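Local structure of choline dehydrogenase and related flavoproteins (Aspergillus oryzae, 3Q9T) at residues 304-308 against 549-554; 391-397 against 418-424; 527-531 against 568-572. The protein oxidises formate as an oxidase of the glucose-methanol-choline (GMC) oxidoreductase family, carrying 8-formyl-FAD at its catalytic site. Residues are numbered along the deposited sequence.

Contact 1. Residues 304-308 against 549-554. With FAY ([(2R,3S,4R,5R)-5-(6-amino-9H-purin-9-yl)-3,4-dihydroxytetrahydrofuran-2-yl]methyl (2R,3S,4S)-5-(8-formyl-7-methyl-2,4-dioxo-3,4-dihydrobenzo[g]pteridin-10(2H)-yl)-2,3,4-trihydroxypentyl dihydrogen diphosphate), chain D.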
loop_
_atom_site.group_PDB
_atom_site.type_symbol
_atom_site.label_atom_id
_atom_site.label_comp_id
_atom_site.label_asym_id
_atom_site.label_seq_id
_atom_site.Cartn_x
_atom_site.Cartn_y
_atom_site.Cartn_z
ATOM N N LEU A 304 -7.689 -16.336 -9.210
ATOM C CA LEU A 304 -8.179 -14.977 -9.379
ATOM C C LEU A 304 -7.331 -14.281 -10.453
ATOM O O LEU A 304 -6.118 -14.126 -10.287
ATOM C CB LEU A 304 -8.084 -14.229 -8.058
ATOM C CG LEU A 304 -8.244 -12.724 -8.152
ATOM C CD1 LEU A 304 -9.661 -12.428 -8.589
ATOM C CD2 LEU A 304 -7.906 -12.069 -6.825
ATOM N N MET A 305 -7.961 -13.881 -11.559
ATOM C CA MET A 305 -7.244 -13.178 -12.631
ATOM C C MET A 305 -7.963 -11.889 -13.015
ATOM O O MET A 305 -9.192 -11.873 -13.181
ATOM C CB MET A 305 -7.073 -14.062 -13.870
ATOM C CG MET A 305 -5.984 -13.576 -14.811
ATOM S SD MET A 305 -4.316 -13.997 -14.224
ATOM C CE MET A 305 -3.359 -13.087 -15.431
ATOM N N ASP A 306 -7.193 -10.813 -13.143
ATOM C CA ASP A 306 -7.749 -9.498 -13.440
ATOM C C ASP A 306 -6.822 -8.832 -14.462
ATOM O O ASP A 306 -5.736 -9.349 -14.744
ATOM C CB ASP A 306 -7.835 -8.688 -12.143
ATOM C CG ASP A 306 -8.652 -7.388 -12.280
ATOM O OD1 ASP A 306 -9.211 -7.111 -13.349
ATOM O OD2 ASP A 306 -8.739 -6.639 -11.286
ATOM N N HIS A 307 -7.246 -7.699 -15.017
ATOM C CA HIS A 307 -6.391 -6.925 -15.918
ATOM C C HIS A 307 -5.714 -5.794 -15.148
ATOM O O HIS A 307 -6.406 -4.993 -14.521
ATOM C CB HIS A 307 -7.228 -6.257 -17.003
ATOM C CG HIS A 307 -7.811 -7.198 -18.013
ATOM N ND1 HIS A 307 -9.087 -7.046 -18.505
ATOM C CD2 HIS A 307 -7.287 -8.274 -18.646
ATOM C CE1 HIS A 307 -9.331 -7.995 -19.391
ATOM N NE2 HIS A 307 -8.253 -8.749 -19.501
ATOM N N PRO A 308 -4.375 -5.682 -15.229
ATOM C CA PRO A 308 -3.764 -4.509 -14.594
ATOM C C PRO A 308 -3.915 -3.330 -15.547
ATOM O O PRO A 308 -3.957 -3.546 -16.756
ATOM C CB PRO A 308 -2.293 -4.908 -14.474
ATOM C CG PRO A 308 -2.069 -5.795 -15.671
ATOM C CD PRO A 308 -3.391 -6.461 -16.006
ATOM N N ILE A 549 -9.521 -14.991 -18.831
ATOM C CA ILE A 549 -10.123 -13.647 -18.860
ATOM C C ILE A 549 -10.198 -13.089 -20.291
ATOM O O ILE A 549 -9.236 -13.160 -21.039
ATOM C CB ILE A 549 -9.354 -12.666 -17.936
ATOM C CG1 ILE A 549 -10.154 -11.372 -17.733
ATOM C CG2 ILE A 549 -7.950 -12.400 -18.500
ATOM C CD1 ILE A 549 -9.436 -10.324 -16.821
ATOM N N PRO A 550 -11.369 -12.571 -20.686
ATOM C CA PRO A 550 -11.529 -12.016 -22.041
ATOM C C PRO A 550 -10.562 -10.857 -22.324
ATOM O O PRO A 550 -9.974 -10.306 -21.387
ATOM C CB PRO A 550 -12.987 -11.525 -22.052
ATOM C CG PRO A 550 -13.684 -12.400 -21.031
ATOM C CD PRO A 550 -12.654 -12.702 -19.969
ATOM N N ASP A 551 -10.427 -10.477 -23.594
ATOM C CA ASP A 551 -9.379 -9.534 -24.017
ATOM C C ASP A 551 -9.839 -8.066 -23.936
ATOM O O ASP A 551 -9.485 -7.240 -24.776
ATOM C CB ASP A 551 -8.931 -9.871 -25.444
ATOM C CG ASP A 551 -8.902 -11.376 -25.703
ATOM O OD1 ASP A 551 -7.810 -11.985 -25.669
ATOM O OD2 ASP A 551 -9.981 -11.964 -25.907
ATOM N N CYS A 552 -10.624 -7.739 -22.916
ATOM C CA CYS A 552 -11.324 -6.475 -22.914
ATOM C C CYS A 552 -12.182 -6.418 -21.678
ATOM O O CYS A 552 -12.245 -7.397 -20.933
ATOM C CB CYS A 552 -12.230 -6.424 -24.131
ATOM S SG CYS A 552 -13.317 -7.863 -24.213
ATOM N N ARG A 553 -12.829 -5.272 -21.471
ATOM C CA ARG A 553 -13.824 -5.089 -20.416
ATOM C C ARG A 553 -14.878 -6.211 -20.455
ATOM O O ARG A 553 -15.423 -6.531 -21.505
ATOM C CB ARG A 553 -14.474 -3.710 -20.565
ATOM C CG ARG A 553 -13.461 -2.583 -20.408
ATOM C CD ARG A 553 -14.109 -1.208 -20.390
ATOM N NE ARG A 553 -13.140 -0.144 -20.098
ATOM C CZ ARG A 553 -13.474 1.059 -19.647
ATOM N NH1 ARG A 553 -14.754 1.343 -19.440
ATOM N NH2 ARG A 553 -12.541 1.980 -19.402
ATOM N N ILE A 554 -15.184 -6.785 -19.303
ATOM C CA ILE A 554 -15.745 -8.138 -19.292
ATOM C C ILE A 554 -17.245 -8.306 -19.067
ATOM O O ILE A 554 -17.714 -9.434 -19.049
ATOM C CB ILE A 554 -15.030 -8.994 -18.218
ATOM C CG1 ILE A 554 -15.363 -8.442 -16.821
ATOM C CG2 ILE A 554 -13.521 -8.995 -18.478
ATOM C CD1 ILE A 554 -14.901 -9.307 -15.653
HETATM P P FAY D . -20.948 -10.393 -11.372
HETATM N N1 FAY D . -17.018 -4.384 -17.342
HETATM C C2 FAY D . -17.352 -3.931 -18.617
HETATM O O2 FAY D . -17.705 -4.726 -19.479
HETATM N N3 FAY D . -17.746 -2.621 -18.789
HETATM C C4 FAY D . -17.276 -1.672 -17.916
HETATM O O4 FAY D . -16.961 -0.563 -18.389
HETATM N N5 FAY D . -16.468 -1.183 -15.725
HETATM C C6 FAY D . -16.202 -0.573 -13.471
HETATM C C7 FAY D . -16.228 -0.871 -12.120
HETATM C C8 FAY D . -16.471 -2.186 -11.710
HETATM O O8 FAY D . -17.089 -3.519 -9.885
HETATM C C9 FAY D . -16.809 -3.155 -12.665
HETATM P PA FAY D . -21.631 -8.599 -9.294
HETATM C "C1'" FAY D . -17.220 -5.317 -14.613
HETATM C C10 FAY D . -16.772 -3.484 -16.333
HETATM N N10 FAY D . -16.831 -3.886 -14.996
HETATM N N1A FAY D . -24.629 -11.248 0.884
HETATM O O1A FAY D . -20.773 -7.792 -8.377
HETATM C C1B FAY D . -24.094 -9.335 -3.976
HETATM O O1P FAY D . -22.362 -10.876 -11.589
HETATM C "C2'" FAY D . -18.754 -5.511 -14.590
HETATM O "O2'" FAY D . -19.300 -4.423 -13.933
HETATM C C2A FAY D . -25.628 -10.802 0.038
HETATM O O2A FAY D . -22.237 -7.810 -10.414
HETATM C C2B FAY D . -23.476 -8.008 -4.379
HETATM O O2B FAY D . -24.027 -6.902 -3.687
HETATM O O2P FAY D . -19.955 -11.534 -11.504
HETATM C "C3'" FAY D . -19.426 -6.818 -14.054
HETATM O "O3'" FAY D . -20.613 -6.630 -13.288
HETATM N N3A FAY D . -25.317 -10.320 -1.223
HETATM C C3B FAY D . -23.816 -7.956 -5.852
HETATM O O3B FAY D . -25.131 -7.477 -5.992
HETATM O O3P FAY D . -20.790 -9.822 -9.873
HETATM C "C4'" FAY D . -18.528 -7.736 -13.264
HETATM O "O4'" FAY D . -17.355 -7.904 -14.055
HETATM C C4A FAY D . -24.022 -10.293 -1.631
HETATM C C4B FAY D . -23.830 -9.406 -6.268
HETATM O O4B FAY D . -23.866 -10.176 -5.079
HETATM C C4X FAY D . -16.780 -2.119 -16.677
HETATM C "C5'" FAY D . -19.234 -9.083 -12.973
HETATM O "O5'" FAY D . -20.520 -9.139 -12.338
HETATM C C5A FAY D . -23.005 -10.747 -0.796
HETATM C C5B FAY D . -22.616 -9.752 -7.109
HETATM O O5B FAY D . -22.830 -9.245 -8.404
HETATM C C5X FAY D . -16.320 -1.588 -14.416
HETATM C C6A FAY D . -23.306 -11.225 0.477
HETATM N N6A FAY D . -22.320 -11.568 1.317
HETATM N N7A FAY D . -21.835 -10.610 -1.455
HETATM C C7M FAY D . -15.801 0.202 -11.147
HETATM C C8A FAY D . -22.076 -10.097 -2.680
HETATM C C8M FAY D . -16.877 -2.402 -10.303
HETATM C C9A FAY D . -16.690 -2.886 -14.027
HETATM N N9A FAY D . -23.419 -9.891 -2.797
#
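The CD1 methyl of I549 sits almost squarely over the imidazole of H307, 3.4 Å from the ring centroid and 11° off the ring normal, a close CH-pi contact between two buried loops of the GMC oxidoreductase fold. I549 CG2 also lies 4.3 Å from M305 CG. The histidine uses its edge for polar contacts: H307 NE2 gives P550 O a weak hydrogen bond of 3.0 Å, bent to 121°, and H307 CE1 lies 3.4 Å from C552 O, so the carbonyls of P550 and C552 both lie at the ring edge. ND1 is hydrogen-bonded to H510, whose ring meets H307 at about 90°. On the backbone side, H307 N donates to D306 OD1 at 2.6 Å, while D306 OD2 turns to T507. Further along, R553 and I554 belong to the flavin pocket, just before helix 555-572. R553 also touches H510, consistent with these two being the catalytic His-Arg pair of this enzyme, and forms a salt bridge with D395. At the cofactor, I554 CD1 comes within 3.2 Å of the ribityl O4' of FAY, and R553 NH1 donates to the flavin carbonyl oxygen O4 at 3.1 Å.

Contact 2. Residues 391-397 against 418-424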
loop_
_atom_site.group_PDB
_atom_site.type_symbol
_atom_site.label_atom_id
_atom_site.label_comp_id
_atom_site.label_asym_id
_atom_site.label_seq_id
_atom_site.Cartn_x
_atom_site.Cartn_y
_atom_site.Cartn_z
ATOM N N HIS A 391 -3.021 -6.860 -27.562
ATOM C CA HIS A 391 -2.240 -6.759 -26.334
ATOM C C HIS A 391 -2.900 -5.814 -25.330
ATOM O O HIS A 391 -2.795 -6.012 -24.115
ATOM C CB HIS A 391 -0.823 -6.288 -26.643
ATOM C CG HIS A 391 0.005 -7.312 -27.342
ATOM N ND1 HIS A 391 0.835 -7.005 -28.398
ATOM C CD2 HIS A 391 0.131 -8.645 -27.136
ATOM C CE1 HIS A 391 1.449 -8.102 -28.806
ATOM N NE2 HIS A 391 1.033 -9.113 -28.062
ATOM N N PHE A 392 -3.583 -4.789 -25.834
ATOM C CA PHE A 392 -4.189 -3.788 -24.957
ATOM C C PHE A 392 -5.599 -3.423 -25.344
ATOM O O PHE A 392 -5.996 -3.575 -26.494
ATOM C CB PHE A 392 -3.351 -2.511 -24.916
ATOM C CG PHE A 392 -2.031 -2.688 -24.236
ATOM C CD1 PHE A 392 -1.885 -2.357 -22.893
ATOM C CD2 PHE A 392 -0.940 -3.220 -24.929
ATOM C CE1 PHE A 392 -0.658 -2.542 -22.253
ATOM C CE2 PHE A 392 0.284 -3.406 -24.303
ATOM C CZ PHE A 392 0.429 -3.074 -22.958
ATOM N N GLU A 393 -6.356 -2.970 -24.348
ATOM C CA GLU A 393 -7.507 -2.112 -24.598
ATOM C C GLU A 393 -7.076 -0.733 -24.146
ATOM O O GLU A 393 -6.669 -0.544 -22.992
ATOM C CB GLU A 393 -8.762 -2.552 -23.834
ATOM C CG GLU A 393 -9.823 -1.450 -23.769
ATOM C CD GLU A 393 -11.191 -1.927 -23.264
ATOM O OE1 GLU A 393 -12.071 -1.064 -23.028
ATOM O OE2 GLU A 393 -11.405 -3.152 -23.118
ATOM N N LEU A 394 -7.126 0.217 -25.071
ATOM C CA LEU A 394 -6.820 1.606 -24.767
ATOM C C LEU A 394 -8.097 2.433 -24.733
ATOM O O LEU A 394 -8.717 2.696 -25.771
ATOM C CB LEU A 394 -5.856 2.170 -25.803
ATOM C CG LEU A 394 -4.569 1.374 -25.901
ATOM C CD1 LEU A 394 -3.651 1.927 -27.020
ATOM C CD2 LEU A 394 -3.882 1.378 -24.536
ATOM N N ASP A 395 -8.501 2.817 -23.528
ATOM C CA ASP A 395 -9.678 3.637 -23.341
ATOM C C ASP A 395 -9.302 5.090 -23.282
ATOM O O ASP A 395 -8.509 5.503 -22.432
ATOM C CB ASP A 395 -10.418 3.242 -22.058
ATOM C CG ASP A 395 -10.763 1.773 -22.035
ATOM O OD1 ASP A 395 -11.299 1.270 -23.061
ATOM O OD2 ASP A 395 -10.464 1.119 -21.008
ATOM N N PHE A 396 -9.888 5.868 -24.184
ATOM C CA PHE A 396 -9.632 7.289 -24.232
ATOM C C PHE A 396 -10.768 8.063 -23.603
ATOM O O PHE A 396 -11.683 8.497 -24.290
ATOM C CB PHE A 396 -9.394 7.709 -25.675
ATOM C CG PHE A 396 -8.265 6.962 -26.318
ATOM C CD1 PHE A 396 -6.956 7.356 -26.108
ATOM C CD2 PHE A 396 -8.512 5.847 -27.099
ATOM C CE1 PHE A 396 -5.907 6.659 -26.673
ATOM C CE2 PHE A 396 -7.466 5.141 -27.672
ATOM C CZ PHE A 396 -6.164 5.545 -27.460
ATOM N N VAL A 397 -10.706 8.225 -22.285
ATOM C CA VAL A 397 -11.772 8.889 -21.540
ATOM C C VAL A 397 -11.582 10.387 -21.714
ATOM O O VAL A 397 -10.500 10.906 -21.463
ATOM C CB VAL A 397 -11.723 8.520 -20.046
ATOM C CG1 VAL A 397 -12.857 9.170 -19.291
ATOM C CG2 VAL A 397 -11.773 7.017 -19.881
ATOM N N THR A 418 -8.046 11.215 -20.043
ATOM C CA THR A 418 -7.541 10.127 -19.211
ATOM C C THR A 418 -7.416 8.857 -20.057
ATOM O O THR A 418 -8.422 8.288 -20.478
ATOM C CB THR A 418 -8.455 9.846 -17.997
ATOM O OG1 THR A 418 -8.626 11.039 -17.221
ATOM C CG2 THR A 418 -7.858 8.742 -17.113
ATOM N N VAL A 419 -6.184 8.431 -20.320
ATOM C CA VAL A 419 -5.945 7.233 -21.119
ATOM C C VAL A 419 -5.774 6.040 -20.194
ATOM O O VAL A 419 -4.866 6.013 -19.361
ATOM C CB VAL A 419 -4.656 7.345 -21.978
ATOM C CG1 VAL A 419 -4.396 6.045 -22.720
ATOM C CG2 VAL A 419 -4.748 8.498 -22.947
ATOM N N VAL A 420 -6.645 5.050 -20.334
ATOM C CA VAL A 420 -6.528 3.852 -19.527
ATOM C C VAL A 420 -5.746 2.791 -20.318
ATOM O O VAL A 420 -6.237 2.254 -21.314
ATOM C CB VAL A 420 -7.919 3.328 -19.096
ATOM C CG1 VAL A 420 -7.768 2.166 -18.157
ATOM C CG2 VAL A 420 -8.717 4.440 -18.421
ATOM N N VAL A 421 -4.516 2.525 -19.897
ATOM C CA VAL A 421 -3.711 1.504 -20.562
ATOM C C VAL A 421 -3.928 0.161 -19.855
ATOM O O VAL A 421 -3.381 -0.126 -18.776
ATOM C CB VAL A 421 -2.220 1.909 -20.675
ATOM C CG1 VAL A 421 -1.470 0.940 -21.565
ATOM C CG2 VAL A 421 -2.114 3.295 -21.262
ATOM N N ASP A 422 -4.795 -0.634 -20.465
ATOM C CA ASP A 422 -5.272 -1.873 -19.886
ATOM C C ASP A 422 -4.564 -3.065 -20.553
ATOM O O ASP A 422 -4.794 -3.338 -21.729
ATOM C CB ASP A 422 -6.780 -1.930 -20.119
ATOM C CG ASP A 422 -7.415 -3.201 -19.614
ATOM O OD1 ASP A 422 -6.694 -4.206 -19.411
ATOM O OD2 ASP A 422 -8.657 -3.201 -19.450
ATOM N N LEU A 423 -3.703 -3.759 -19.809
ATOM C CA LEU A 423 -3.012 -4.955 -20.341
ATOM C C LEU A 423 -4.033 -6.087 -20.314
ATOM O O LEU A 423 -4.446 -6.584 -19.251
ATOM C CB LEU A 423 -1.815 -5.318 -19.480
ATOM C CG LEU A 423 -0.600 -6.099 -19.979
ATOM C CD1 LEU A 423 -0.124 -7.013 -18.854
ATOM C CD2 LEU A 423 -0.847 -6.891 -21.258
ATOM N N VAL A 424 -4.454 -6.486 -21.497
ATOM C CA VAL A 424 -5.653 -7.282 -21.637
ATOM C C VAL A 424 -5.291 -8.781 -21.707
ATOM O O VAL A 424 -6.099 -9.661 -21.390
ATOM C CB VAL A 424 -6.398 -6.719 -22.876
ATOM C CG1 VAL A 424 -6.624 -7.762 -23.914
ATOM C CG2 VAL A 424 -7.653 -5.947 -22.457
HETATM O O HOH W 1 -10.045 -1.107 -19.671
#
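A bridging water and a ladder of backbone hydrogen bonds hold strands 392-397 and 418-423 together. The water donates to D395 OD2 at 2.6 Å and to D422 OD2 at 2.5 Å, linking two carboxylates across the strands. E393 OE2 and D422 OD2 stand only 4.6 Å apart; R553 forms a salt bridge with D395, and its backbone N donates to E393 OE2. In the ladder, E393 pairs with D422, D395 with V420 and V397 with T418, each by two hydrogen bonds; the shortest is V420 N to D395 O at 2.8 Å. One more, V424 N to H391 O at 3.1 Å, continues the pairing beyond the strand ends. Between these rungs lie the non-hydrogen-bonded pairs F392-L423, L394-V421 and F396-V419. L394 CA also approaches V420 O at 3.6 Å in a CA-H...O contact. The side chains of these pairs form an apolar face: F392 CD1 meets V421 CG1 at 3.6 Å, L394 CD2 meets the same methyl at 3.9 Å, and F396 CD1 meets V419 CG2 at 4.0 Å. Helix 454-473 covers L394, V419 and L423 there. On the face carrying E393, D395 and D422, the E393 side chain comes about 7 Å from FAY. Such an antiparallel pair, central in a large sheet beside the flavin, is characteristic of the substrate-binding part of GMC oxidoreductases.

Contact 3. Residues 527-531 against 568-572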
loop_
_atom_site.group_PDB
_atom_site.type_symbol
_atom_site.label_atom_id
_atom_site.label_comp_id
_atom_site.label_asym_id
_atom_site.label_seq_id
_atom_site.Cartn_x
_atom_site.Cartn_y
_atom_site.Cartn_z
ATOM N N ASP A 527 -18.487 -27.640 -12.910
ATOM C CA ASP A 527 -18.412 -28.403 -14.149
ATOM C C ASP A 527 -18.968 -27.610 -15.334
ATOM O O ASP A 527 -19.381 -26.451 -15.182
ATOM C CB ASP A 527 -19.093 -29.785 -14.000
ATOM C CG ASP A 527 -20.611 -29.697 -13.852
ATOM O OD1 ASP A 527 -21.201 -28.618 -14.088
ATOM O OD2 ASP A 527 -21.221 -30.727 -13.509
ATOM N N PRO A 528 -18.982 -28.227 -16.528
ATOM C CA PRO A 528 -19.470 -27.467 -17.682
ATOM C C PRO A 528 -20.922 -26.993 -17.578
ATOM O O PRO A 528 -21.296 -26.081 -18.310
ATOM C CB PRO A 528 -19.286 -28.449 -18.843
ATOM C CG PRO A 528 -18.091 -29.242 -18.445
ATOM C CD PRO A 528 -18.273 -29.451 -16.940
ATOM N N LYS A 529 -21.728 -27.587 -16.705
ATOM C CA LYS A 529 -23.089 -27.103 -16.514
ATOM C C LYS A 529 -23.133 -26.151 -15.328
ATOM O O LYS A 529 -24.198 -25.847 -14.801
ATOM C CB LYS A 529 -24.066 -28.260 -16.325
ATOM C CG LYS A 529 -23.961 -29.332 -17.419
ATOM C CD LYS A 529 -24.169 -28.758 -18.818
ATOM C CE LYS A 529 -24.088 -29.856 -19.863
ATOM N NZ LYS A 529 -24.467 -29.328 -21.191
ATOM N N LEU A 530 -21.950 -25.705 -14.910
ATOM C CA LEU A 530 -21.820 -24.703 -13.865
ATOM C C LEU A 530 -22.299 -25.245 -12.529
ATOM O O LEU A 530 -22.591 -24.477 -11.616
ATOM C CB LEU A 530 -22.572 -23.417 -14.232
ATOM C CG LEU A 530 -22.036 -22.692 -15.469
ATOM C CD1 LEU A 530 -22.807 -21.410 -15.700
ATOM C CD2 LEU A 530 -20.532 -22.409 -15.323
ATOM N N LYS A 531 -22.367 -26.566 -12.419
ATOM C CA LYS A 531 -22.663 -27.215 -11.139
ATOM C C LYS A 531 -21.396 -27.343 -10.298
ATOM O O LYS A 531 -20.344 -27.732 -10.816
ATOM C CB LYS A 531 -23.263 -28.606 -11.357
ATOM C CG LYS A 531 -24.607 -28.593 -12.057
ATOM C CD LYS A 531 -25.085 -30.005 -12.298
ATOM C CE LYS A 531 -26.483 -30.008 -12.842
ATOM N NZ LYS A 531 -27.068 -31.351 -12.661
ATOM N N MET A 568 -29.074 -23.822 -19.481
ATOM C CA MET A 568 -28.709 -25.162 -18.994
ATOM C C MET A 568 -29.610 -25.657 -17.848
ATOM O O MET A 568 -29.913 -26.854 -17.765
ATOM C CB MET A 568 -27.231 -25.223 -18.611
ATOM C CG MET A 568 -26.277 -24.891 -19.786
ATOM S SD MET A 568 -24.539 -25.246 -19.432
ATOM C CE MET A 568 -24.241 -24.038 -18.131
ATOM N N ILE A 569 -30.049 -24.743 -16.981
ATOM C CA ILE A 569 -30.981 -25.102 -15.910
ATOM C C ILE A 569 -32.350 -25.480 -16.503
ATOM O O ILE A 569 -32.967 -26.462 -16.092
ATOM C CB ILE A 569 -31.131 -23.972 -14.872
ATOM C CG1 ILE A 569 -29.858 -23.853 -14.032
ATOM C CG2 ILE A 569 -32.326 -24.219 -13.941
ATOM C CD1 ILE A 569 -29.848 -22.637 -13.134
ATOM N N LYS A 570 -32.810 -24.711 -17.483
ATOM C CA LYS A 570 -34.095 -24.989 -18.119
ATOM C C LYS A 570 -34.087 -26.339 -18.814
ATOM O O LYS A 570 -35.082 -27.057 -18.783
ATOM C CB LYS A 570 -34.469 -23.903 -19.121
ATOM C CG LYS A 570 -34.845 -22.571 -18.486
ATOM C CD LYS A 570 -35.361 -21.588 -19.541
ATOM C CE LYS A 570 -35.562 -20.203 -18.948
ATOM N NZ LYS A 570 -35.975 -19.211 -19.980
ATOM N N ALA A 571 -32.963 -26.678 -19.440
ATOM C CA ALA A 571 -32.856 -27.941 -20.150
ATOM C C ALA A 571 -32.965 -29.100 -19.174
ATOM O O ALA A 571 -33.451 -30.181 -19.517
ATOM C CB ALA A 571 -31.550 -28.017 -20.926
ATOM N N GLU A 572 -32.505 -28.873 -17.952
ATOM C CA GLU A 572 -32.540 -29.912 -16.943
ATOM C C GLU A 572 -33.938 -30.130 -16.372
ATOM O O GLU A 572 -34.344 -31.266 -16.159
ATOM C CB GLU A 572 -31.562 -29.599 -15.822
ATOM C CG GLU A 572 -31.679 -30.559 -14.667
ATOM C CD GLU A 572 -30.352 -30.790 -14.003
ATOM O OE1 GLU A 572 -30.339 -31.174 -12.817
ATOM O OE2 GLU A 572 -29.325 -30.586 -14.683
#
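M568 reaches from the last turns of helix 555-572 across the 527-530 turn, its thioether covering the backbone and two side chains. M568 SD lies 3.5 Å from P528 O and 3.6 Å from K529 CD, and M568 CE packs 3.7 Å from L530 CG. The surface it meets is a type I beta turn closed by L530 N to D527 O at 2.7 Å. D527 adds further bonds within the loop: its OD1 accepts K531 N at 2.9 Å and, more weakly, K529 N at 2.9 Å, while its own N donates to K531 O at 2.8 Å. L530, which ends the turn, is left-handed helical (phi 66°, psi 19°), with its CA-to-CB bond directed toward the helix. One turn beyond M568, E572 faces K531; K531 NZ is 3.1 Å from E572 OE2 in a salt bridge and makes a weak hydrogen bond to E572 OE1 at 3.3 Å. K529 points its amine elsewhere, to E119. R539 of strand 538-540 lies beside both segments and takes K529 O as a hydrogen-bond partner, so the contact joins the loop leading into the edge strand of the parallel, Rossmann-type FAD-binding sheet to the helix that follows it. The two halves differ in chemistry: a buried methionine fills the space over the turn, and a lysine-glutamate bridge closes the more exposed margin, so the buried part of the contact is thioether packing and the exposed part a charge pair.

In the fold
Contacts 1 and 2 are neighbours, their centres about 12 Å apart, and they touch directly: R553 bridges to D395, and P308, at the start of strand 308-316, meets L423 of strand 415-423. Contact 2 is built from two strands of the branched mixed sheet, and contact 1 runs into its strand 308-316, at the isoalloxazine end of FAY. Contact 3 lies about 24 Å from contact 1 and 35 Å from contact 2, between centres, beside the parallel FAD-binding sheet; contacts 2 and 3 lie on opposite sides of the chain's centre. Along the chain, 304-308 precedes both strands of contact 2, then 527-531, 549-554 and 568-572 follow, so contacts 1 and 3 interleave. Helix 555-572 connects the flavin pocket with contact 3.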